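Local coordinates for concanavalin A-like lectin protein kinase family protein (Theobroma cacao, PDB 6CTH), which probably transfers phosphate from ATP to protein substrates, as the kinase domain of a plant lectin receptor-like kinase, at residues 230-234 against 267-272. Coordinates in Å, arbitrary orientation, origin at the centre of the assembly. Numbering follows the deposited sequence.
Sequences VPWVW and LWCAHP
This is buried, apolar packing of one helix against the C-terminal end of another in the C-terminal, largely helical lobe of a protein kinase fold: one face of helix 229-238 meets the last turn of helix 256-269 and the loop that follows it. Residues 230-234 form one helical turn, closed by the hydrogen bond from Trp234 N to Val230 O, 2.9 Å. The partner is helical through Cys269; Ala270 then leaves helical geometry (phi/psi -90/22), and His271 (psi 134) extends the chain into Pro272. The closest CA pair is Trp234 and Leu267, at 6.8 Å.

Trp234 and Leu267 bury the most surface, in nearly equal amounts. The Trp234 CA-CB bond points sideways, but with chi1 at -147° and chi2 at -54° the indole reaches across the gap. Leu267 (chi1 m, chi2 t) covers one face of it: Leu267 CB lies 4.2 Å from the centroid of the Trp234 six-membered ring, 11° off the normal, a CH-pi contact, while Leu267 CD2 is 3.8 Å from Trp234 CE3. Trp234 CZ3 also makes a 3.5 Å van der Waals contact with Leu267 O. Leu267 CD2 packs 3.7 Å from Val233 CG1, and Leu208 of helix 196-212 touches both residues. Val230, with chi1 t, sets CG1 4.2 Å from Ala270 CB. Pro272 CD sits 4.0 Å from Trp234 CZ3. Trp234 NE1 is hydrogen-bonded to the carbonyl of Pro297. The outer edge of the six-membered ring meets the His271 ring in a T-shaped pair, centroids 5.2 Å apart and planes at 83°, with Trp234 CH2 over the imidazole face, 3.9 Å from His271 CD2.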
ATOM      1  N   VAL A 230     -15.821   0.636  -4.115  1.00 37.52           N
ATOM      2  CA  VAL A 230     -15.839   1.902  -4.797  1.00 37.79           C
ATOM      3  C   VAL A 230     -17.265   2.270  -5.297  1.00 38.43           C
ATOM      4  O   VAL A 230     -17.689   3.402  -5.102  1.00 37.81           O
ATOM      5  CB  VAL A 230     -14.775   1.961  -5.929  1.00 38.44           C
ATOM      6  CG1 VAL A 230     -14.933   3.149  -6.841  1.00 38.72           C
ATOM      7  CG2 VAL A 230     -13.354   1.960  -5.317  1.00 37.39           C
ATOM      8  N   PRO A 231     -17.975   1.331  -5.923  1.00 38.97           N
ATOM      9  CA  PRO A 231     -19.359   1.695  -6.369  1.00 40.65           C
ATOM     10  C   PRO A 231     -20.272   2.075  -5.221  1.00 40.97           C
ATOM     11  O   PRO A 231     -21.068   2.997  -5.378  1.00 43.23           O
ATOM     12  CB  PRO A 231     -19.879   0.431  -7.040  1.00 40.92           C
ATOM     13  CG  PRO A 231     -18.691  -0.351  -7.410  1.00 40.79           C
ATOM     14  CD  PRO A 231     -17.583   0.022  -6.447  1.00 39.50           C
ATOM     15  N   TRP A 232     -20.153   1.410  -4.078  1.00 40.48           N
ATOM     16  CA  TRP A 232     -20.967   1.759  -2.917  1.00 41.51           C
ATOM     17  C   TRP A 232     -20.609   3.119  -2.368  1.00 40.74           C
ATOM     18  O   TRP A 232     -21.475   3.884  -2.016  1.00 40.09           O
ATOM     19  CB  TRP A 232     -20.825   0.689  -1.830  1.00 43.24           C
ATOM     20  CG  TRP A 232     -21.499   0.996  -0.557  1.00 46.26           C
ATOM     21  CD1 TRP A 232     -22.824   0.791  -0.254  1.00 48.71           C
ATOM     22  CD2 TRP A 232     -20.894   1.516   0.632  1.00 47.42           C
ATOM     23  NE1 TRP A 232     -23.075   1.162   1.057  1.00 49.36           N
ATOM     24  CE2 TRP A 232     -21.909   1.603   1.620  1.00 49.80           C
ATOM     25  CE3 TRP A 232     -19.601   1.904   0.967  1.00 48.91           C
ATOM     26  CZ2 TRP A 232     -21.659   2.071   2.918  1.00 50.79           C
ATOM     27  CZ3 TRP A 232     -19.352   2.382   2.268  1.00 49.85           C
ATOM     28  CH2 TRP A 232     -20.387   2.459   3.222  1.00 50.38           C
ATOM     29  N   VAL A 233     -19.301   3.455  -2.314  1.00 39.09           N
ATOM     30  CA  VAL A 233     -18.909   4.805  -1.895  1.00 38.56           C
ATOM     31  C   VAL A 233     -19.434   5.846  -2.879  1.00 39.52           C
ATOM     32  O   VAL A 233     -19.982   6.895  -2.466  1.00 39.98           O
ATOM     33  CB  VAL A 233     -17.369   4.945  -1.653  1.00 37.53           C
ATOM     34  CG1 VAL A 233     -17.016   6.371  -1.265  1.00 37.04           C
ATOM     35  CG2 VAL A 233     -16.924   4.012  -0.544  1.00 37.61           C
ATOM     36  N   TRP A 234     -19.341   5.566  -4.179  1.00 39.63           N
ATOM     37  CA  TRP A 234     -19.778   6.543  -5.165  1.00 40.90           C
ATOM     38  C   TRP A 234     -21.319   6.754  -5.044  1.00 42.60           C
ATOM     39  O   TRP A 234     -21.793   7.898  -5.044  1.00 41.88           O
ATOM     40  CB  TRP A 234     -19.345   6.145  -6.591  1.00 40.66           C
ATOM     41  CG  TRP A 234     -19.065   7.319  -7.410  1.00 41.48           C
ATOM     42  CD1 TRP A 234     -19.910   8.391  -7.626  1.00 42.70           C
ATOM     43  CD2 TRP A 234     -17.882   7.597  -8.165  1.00 41.15           C
ATOM     44  NE1 TRP A 234     -19.286   9.329  -8.417  1.00 43.44           N
ATOM     45  CE2 TRP A 234     -18.049   8.873  -8.760  1.00 42.38           C
ATOM     46  CE3 TRP A 234     -16.698   6.917  -8.385  1.00 41.51           C
ATOM     47  CZ2 TRP A 234     -17.065   9.471  -9.589  1.00 41.88           C
ATOM     48  CZ3 TRP A 234     -15.688   7.547  -9.185  1.00 40.76           C
ATOM     49  CH2 TRP A 234     -15.897   8.791  -9.773  1.00 41.29           C
ATOM     50  N   LEU A 267     -12.607   9.009  -4.443  1.00 35.17           N
ATOM     51  CA  LEU A 267     -13.382   8.771  -5.674  1.00 35.07           C
ATOM     52  C   LEU A 267     -12.718   9.389  -6.895  1.00 34.83           C
ATOM     53  O   LEU A 267     -12.707   8.818  -7.963  1.00 35.21           O
ATOM     54  CB  LEU A 267     -14.827   9.309  -5.477  1.00 35.81           C
ATOM     55  CG  LEU A 267     -15.654   8.654  -4.366  1.00 36.58           C
ATOM     56  CD1 LEU A 267     -16.938   9.436  -4.189  1.00 38.45           C
ATOM     57  CD2 LEU A 267     -15.900   7.199  -4.724  1.00 36.48           C
ATOM     58  N   TRP A 268     -12.218  10.609  -6.755  1.00 35.29           N
ATOM     59  CA  TRP A 268     -11.489  11.304  -7.825  1.00 35.62           C
ATOM     60  C   TRP A 268     -10.333  10.472  -8.339  1.00 34.61           C
ATOM     61  O   TRP A 268     -10.128  10.349  -9.542  1.00 34.47           O
ATOM     62  CB  TRP A 268     -11.002  12.624  -7.256  1.00 35.69           C
ATOM     63  CG  TRP A 268     -10.450  13.667  -8.143  1.00 36.63           C
ATOM     64  CD1 TRP A 268     -10.727  13.883  -9.468  1.00 37.68           C
ATOM     65  CD2 TRP A 268      -9.601  14.753  -7.730  1.00 37.60           C
ATOM     66  NE1 TRP A 268     -10.059  15.021  -9.912  1.00 37.81           N
ATOM     67  CE2 TRP A 268      -9.378  15.574  -8.864  1.00 37.74           C
ATOM     68  CE3 TRP A 268      -9.000  15.104  -6.515  1.00 37.58           C
ATOM     69  CZ2 TRP A 268      -8.569  16.728  -8.826  1.00 38.31           C
ATOM     70  CZ3 TRP A 268      -8.178  16.265  -6.482  1.00 38.61           C
ATOM     71  CH2 TRP A 268      -8.022  17.072  -7.627  1.00 38.42           C
ATOM     72  N   CYS A 269      -9.590   9.899  -7.397  1.00 34.25           N
ATOM     73  CA  CYS A 269      -8.436   9.055  -7.672  1.00 33.56           C
ATOM     74  C   CYS A 269      -8.895   7.765  -8.317  1.00 33.81           C
ATOM     75  O   CYS A 269      -8.264   7.286  -9.231  1.00 32.56           O
ATOM     76  CB  CYS A 269      -7.651   8.763  -6.388  1.00 32.76           C
ATOM     77  SG  CYS A 269      -6.721  10.215  -5.834  1.00 33.24           S
ATOM     78  N   ALA A 270     -10.049   7.258  -7.875  1.00 33.96           N
ATOM     79  CA  ALA A 270     -10.587   6.021  -8.401  1.00 35.13           C
ATOM     80  C   ALA A 270     -11.505   6.193  -9.597  1.00 35.05           C
ATOM     81  O   ALA A 270     -12.294   5.282  -9.924  1.00 34.97           O
ATOM     82  CB  ALA A 270     -11.266   5.236  -7.281  1.00 35.99           C
ATOM     83  N   HIS A 271     -11.389   7.305 -10.307  1.00 35.76           N
ATOM     84  CA  HIS A 271     -12.241   7.528 -11.462  1.00 36.85           C
ATOM     85  C   HIS A 271     -12.011   6.457 -12.518  1.00 36.27           C
ATOM     86  O   HIS A 271     -10.869   6.164 -12.843  1.00 34.60           O
ATOM     87  CB  HIS A 271     -11.880   8.879 -12.078  1.00 39.02           C
ATOM     88  CG  HIS A 271     -13.061   9.730 -12.413  1.00 41.08           C
ATOM     89  ND1 HIS A 271     -13.974   9.386 -13.384  1.00 42.43           N
ATOM     90  CD2 HIS A 271     -13.473  10.915 -11.909  1.00 44.31           C
ATOM     91  CE1 HIS A 271     -14.903  10.321 -13.460  1.00 42.72           C
ATOM     92  NE2 HIS A 271     -14.622  11.259 -12.575  1.00 44.48           N
ATOM     93  N   PRO A 272     -13.081   5.885 -13.079  1.00 35.81           N
ATOM     94  CA  PRO A 272     -12.883   4.896 -14.129  1.00 35.94           C
ATOM     95  C   PRO A 272     -12.064   5.389 -15.310  1.00 36.23           C
ATOM     96  O   PRO A 272     -11.264   4.625 -15.859  1.00 36.67           O
ATOM     97  CB  PRO A 272     -14.330   4.532 -14.566  1.00 37.13           C
ATOM     98  CG  PRO A 272     -15.116   4.795 -13.332  1.00 37.22           C
ATOM     99  CD  PRO A 272     -14.506   6.008 -12.704  1.00 37.04           C
TER